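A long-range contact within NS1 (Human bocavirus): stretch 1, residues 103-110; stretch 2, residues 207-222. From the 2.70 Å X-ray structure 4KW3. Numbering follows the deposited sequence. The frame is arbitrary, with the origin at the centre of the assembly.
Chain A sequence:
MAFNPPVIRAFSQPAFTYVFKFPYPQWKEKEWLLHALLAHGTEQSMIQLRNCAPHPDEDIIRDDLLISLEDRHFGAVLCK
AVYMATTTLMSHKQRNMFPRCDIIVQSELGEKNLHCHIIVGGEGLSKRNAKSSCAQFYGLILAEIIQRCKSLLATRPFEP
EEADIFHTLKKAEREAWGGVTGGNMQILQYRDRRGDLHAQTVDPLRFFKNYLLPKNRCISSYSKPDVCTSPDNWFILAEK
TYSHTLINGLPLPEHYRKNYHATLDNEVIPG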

# COMPACT_ATOMS: atom_id res chain seq x y z
N ILE A 103 -0.96 -8.58 9.58
CA ILE A 103 -1.30 -7.57 8.58
C ILE A 103 -0.18 -7.42 7.55
O ILE A 103 0.97 -7.17 7.91
CB ILE A 103 -1.55 -6.19 9.24
CG1 ILE A 103 -2.71 -6.28 10.24
CG2 ILE A 103 -1.83 -5.11 8.17
CD1 ILE A 103 -2.76 -5.14 11.21
N ILE A 104 -0.53 -7.56 6.27
CA ILE A 104 0.36 -7.15 5.19
C ILE A 104 -0.32 -6.02 4.39
O ILE A 104 -1.52 -6.08 4.11
CB ILE A 104 0.70 -8.30 4.25
CG1 ILE A 104 1.48 -9.38 5.02
CG2 ILE A 104 1.48 -7.77 3.01
CD1 ILE A 104 1.57 -10.74 4.29
N VAL A 105 0.46 -4.98 4.06
CA VAL A 105 -0.03 -3.88 3.24
C VAL A 105 0.99 -3.62 2.14
O VAL A 105 2.20 -3.62 2.38
CB VAL A 105 -0.32 -2.56 4.06
CG1 VAL A 105 -0.70 -1.40 3.15
CG2 VAL A 105 -1.42 -2.76 5.07
N GLN A 106 0.49 -3.43 0.93
CA GLN A 106 1.33 -3.07 -0.20
C GLN A 106 0.66 -1.99 -1.05
O GLN A 106 -0.45 -2.17 -1.56
CB GLN A 106 1.62 -4.30 -1.06
CG GLN A 106 2.52 -4.03 -2.26
CD GLN A 106 3.10 -5.32 -2.84
OE1 GLN A 106 3.91 -5.99 -2.19
NE2 GLN A 106 2.67 -5.67 -4.05
N SER A 107 1.36 -0.87 -1.21
CA SER A 107 0.91 0.22 -2.08
C SER A 107 1.44 0.03 -3.50
O SER A 107 2.51 -0.52 -3.71
CB SER A 107 1.37 1.56 -1.51
OG SER A 107 2.77 1.55 -1.27
N GLU A 108 0.67 0.48 -4.49
CA GLU A 108 1.03 0.30 -5.88
C GLU A 108 0.58 1.49 -6.71
O GLU A 108 -0.56 1.92 -6.61
CB GLU A 108 0.41 -0.98 -6.44
CG GLU A 108 0.29 -1.05 -7.97
CD GLU A 108 -0.32 -2.37 -8.46
OE1 GLU A 108 -0.55 -3.28 -7.62
OE2 GLU A 108 -0.58 -2.51 -9.68
N LEU A 109 1.48 2.02 -7.52
CA LEU A 109 1.13 3.05 -8.47
C LEU A 109 0.65 2.34 -9.72
O LEU A 109 1.46 1.98 -10.58
CB LEU A 109 2.37 3.88 -8.81
CG LEU A 109 2.75 4.97 -7.80
CD1 LEU A 109 2.88 4.48 -6.38
CD2 LEU A 109 4.03 5.60 -8.22
N GLY A 110 -0.66 2.17 -9.85
CA GLY A 110 -1.19 1.42 -10.97
C GLY A 110 -1.26 2.20 -12.28
O GLY A 110 -1.00 3.40 -12.33
N PHE A 207 -1.20 -16.03 -1.45
CA PHE A 207 -1.66 -14.88 -2.21
C PHE A 207 -0.58 -13.79 -2.19
O PHE A 207 -0.30 -13.17 -3.23
CB PHE A 207 -2.99 -14.36 -1.68
CG PHE A 207 -3.44 -13.12 -2.36
CD1 PHE A 207 -3.93 -13.17 -3.65
CD2 PHE A 207 -3.31 -11.88 -1.72
CE1 PHE A 207 -4.32 -12.03 -4.32
CE2 PHE A 207 -3.69 -10.73 -2.37
CZ PHE A 207 -4.20 -10.79 -3.67
N PHE A 208 0.02 -13.59 -1.02
CA PHE A 208 1.18 -12.70 -0.87
C PHE A 208 2.32 -13.11 -1.80
O PHE A 208 2.83 -12.30 -2.58
CB PHE A 208 1.67 -12.73 0.59
CG PHE A 208 2.86 -11.85 0.87
CD1 PHE A 208 2.90 -10.53 0.45
CD2 PHE A 208 3.95 -12.35 1.59
CE1 PHE A 208 3.99 -9.72 0.72
CE2 PHE A 208 5.07 -11.54 1.86
CZ PHE A 208 5.09 -10.22 1.43
N LYS A 209 2.72 -14.38 -1.70
CA LYS A 209 3.87 -14.90 -2.43
C LYS A 209 3.65 -14.85 -3.93
O LYS A 209 4.55 -14.43 -4.68
CB LYS A 209 4.18 -16.34 -2.02
CG LYS A 209 5.41 -16.90 -2.72
CD LYS A 209 5.49 -18.43 -2.70
CE LYS A 209 4.47 -19.03 -3.61
NZ LYS A 209 4.70 -20.49 -3.85
N ASN A 210 2.45 -15.23 -4.37
CA ASN A 210 2.22 -15.37 -5.80
C ASN A 210 1.70 -14.14 -6.51
O ASN A 210 2.00 -13.96 -7.70
CB ASN A 210 1.32 -16.57 -6.10
CG ASN A 210 2.02 -17.86 -5.84
OD1 ASN A 210 3.22 -17.96 -6.11
ND2 ASN A 210 1.32 -18.83 -5.26
N TYR A 211 0.98 -13.28 -5.81
CA TYR A 211 0.41 -12.13 -6.50
C TYR A 211 1.07 -10.81 -6.08
O TYR A 211 1.34 -9.98 -6.92
CB TYR A 211 -1.14 -12.04 -6.38
CG TYR A 211 -1.62 -10.74 -6.99
CD1 TYR A 211 -1.77 -10.61 -8.38
CD2 TYR A 211 -1.83 -9.60 -6.19
CE1 TYR A 211 -2.14 -9.39 -8.95
CE2 TYR A 211 -2.20 -8.38 -6.76
CZ TYR A 211 -2.35 -8.29 -8.14
OH TYR A 211 -2.71 -7.08 -8.72
N LEU A 212 1.38 -10.63 -4.80
CA LEU A 212 1.94 -9.35 -4.35
C LEU A 212 3.48 -9.26 -4.51
O LEU A 212 4.00 -8.23 -4.93
CB LEU A 212 1.52 -9.06 -2.91
CG LEU A 212 0.03 -8.80 -2.65
CD1 LEU A 212 -0.20 -8.55 -1.17
CD2 LEU A 212 -0.47 -7.60 -3.48
N LEU A 213 4.19 -10.34 -4.19
CA LEU A 213 5.66 -10.34 -4.23
C LEU A 213 6.31 -10.15 -5.60
O LEU A 213 7.17 -9.29 -5.77
CB LEU A 213 6.23 -11.58 -3.54
CG LEU A 213 6.29 -11.46 -2.03
CD1 LEU A 213 7.17 -12.55 -1.49
CD2 LEU A 213 6.81 -10.07 -1.64
N PRO A 214 5.88 -10.93 -6.60
CA PRO A 214 6.70 -10.87 -7.82
C PRO A 214 6.36 -9.69 -8.73
O PRO A 214 5.91 -9.84 -9.85
CB PRO A 214 6.41 -12.21 -8.50
CG PRO A 214 5.03 -12.57 -8.05
CD PRO A 214 4.79 -11.92 -6.71
N LYS A 215 6.61 -8.49 -8.21
CA LYS A 215 6.44 -7.27 -8.97
C LYS A 215 7.74 -6.46 -8.87
O LYS A 215 8.50 -6.60 -7.91
CB LYS A 215 5.26 -6.45 -8.43
CG LYS A 215 3.95 -7.20 -8.44
CD LYS A 215 2.82 -6.31 -7.98
CE LYS A 215 1.48 -7.05 -7.99
NZ LYS A 215 0.34 -6.09 -7.92
N ASN A 216 7.98 -5.60 -9.85
CA ASN A 216 9.14 -4.72 -9.76
C ASN A 216 8.70 -3.43 -9.09
O ASN A 216 7.51 -3.11 -9.06
CB ASN A 216 9.74 -4.47 -11.13
CG ASN A 216 10.19 -5.75 -11.81
OD1 ASN A 216 10.82 -6.61 -11.17
ND2 ASN A 216 9.89 -5.89 -13.10
N ARG A 217 9.65 -2.72 -8.49
CA ARG A 217 9.33 -1.47 -7.82
C ARG A 217 9.27 -0.29 -8.75
O ARG A 217 10.11 -0.14 -9.64
CB ARG A 217 10.32 -1.15 -6.71
CG ARG A 217 9.80 -0.03 -5.82
CD ARG A 217 10.66 0.20 -4.61
NE ARG A 217 11.99 0.63 -4.97
CZ ARG A 217 12.81 1.23 -4.12
NH1 ARG A 217 12.38 1.45 -2.89
NH2 ARG A 217 14.03 1.61 -4.50
N CYS A 218 8.28 0.57 -8.50
CA CYS A 218 8.23 1.89 -9.11
C CYS A 218 7.63 2.90 -8.12
O CYS A 218 6.49 2.74 -7.70
CB CYS A 218 7.40 1.84 -10.38
SG CYS A 218 7.32 3.43 -11.15
N ILE A 219 8.40 3.91 -7.72
CA ILE A 219 7.93 4.86 -6.70
C ILE A 219 7.34 6.18 -7.24
O ILE A 219 6.96 7.04 -6.46
CB ILE A 219 9.01 5.19 -5.65
CG1 ILE A 219 10.21 5.88 -6.30
CG2 ILE A 219 9.44 3.93 -4.89
CD1 ILE A 219 11.29 6.18 -5.32
N SER A 220 7.27 6.32 -8.55
CA SER A 220 6.66 7.49 -9.16
C SER A 220 6.12 7.23 -10.56
O SER A 220 6.71 6.49 -11.34
CB SER A 220 7.64 8.66 -9.22
OG SER A 220 6.97 9.77 -9.79
N SER A 221 5.01 7.88 -10.88
CA SER A 221 4.48 7.88 -12.23
C SER A 221 5.50 8.46 -13.21
O SER A 221 5.46 8.16 -14.40
CB SER A 221 3.22 8.74 -12.29
OG SER A 221 2.21 8.21 -11.44
N TYR A 222 6.43 9.28 -12.70
CA TYR A 222 7.41 9.94 -13.55
C TYR A 222 8.76 9.25 -13.46
O TYR A 222 9.79 9.82 -13.79
CB TYR A 222 7.55 11.43 -13.18
CG TYR A 222 6.22 12.12 -13.01
CD1 TYR A 222 5.21 11.96 -13.94
CD2 TYR A 222 5.97 12.91 -11.90
CE1 TYR A 222 3.98 12.58 -13.78
CE2 TYR A 222 4.76 13.54 -11.73
CZ TYR A 222 3.76 13.37 -12.67
OH TYR A 222 2.55 14.00 -12.49

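Residues 103-109 belong to a β-strand that begins earlier in the chain and packs against a helix and the segment following it, which includes a short strand at 216-217, more than 100 residues later in the chain; together the two stretches bury 454 Å².

Ile-104 and Leu-109 bring aliphatic side chains to the contact, Ile-104 near the helix and Leu-109 at the loop. Ile-104 directs its CB toward the helix, and with chi1 m and chi2 t its extended side chain places CD1 over one face of the Phe-208 ring, 4.0 Å from the ring centroid and 17° off the ring normal. This is a CH-pi contact, in which Ile-104 CD1 lies 3.8 Å from Phe-208 CG; a flat aromatic face suits a methyl group approaching from above. Leu-109, also pointing toward the second stretch, packs against backbone rather than against side chains. Leu-109 CD2 is 3.3 Å from Ser-220 N, 3.5 Å from Ile-219 C and 3.6 Å from Ser-221 N. Ile-219 and Ser-220 turn their CB atoms away, leaving their main chain to meet the leucine methyl.

Between these contacts, Gln-106 supplies the polar link. With chi1 and chi2 both t, the Gln-106 side chain reaches Leu-212, and Gln-106 NE2 donates a nearly straight hydrogen bond (166°) to Leu-212 O at 3.0 Å. An amide suits this buried site because it can satisfy a main-chain carbonyl without bringing in charge, while its OE1 is hydrogen-bonded elsewhere in the structure.

The charged contact is a salt bridge between Glu-108 OE1 and Lys-215 NZ, 3.0 Å apart, whose hydrogen bond is weak. Glu-108 leaves the strand sideways, but its end comes nearer; Lys-215 points toward the strand and is extended from chi2 to chi4. Both residues are buried, so the pairing of opposite charges matters.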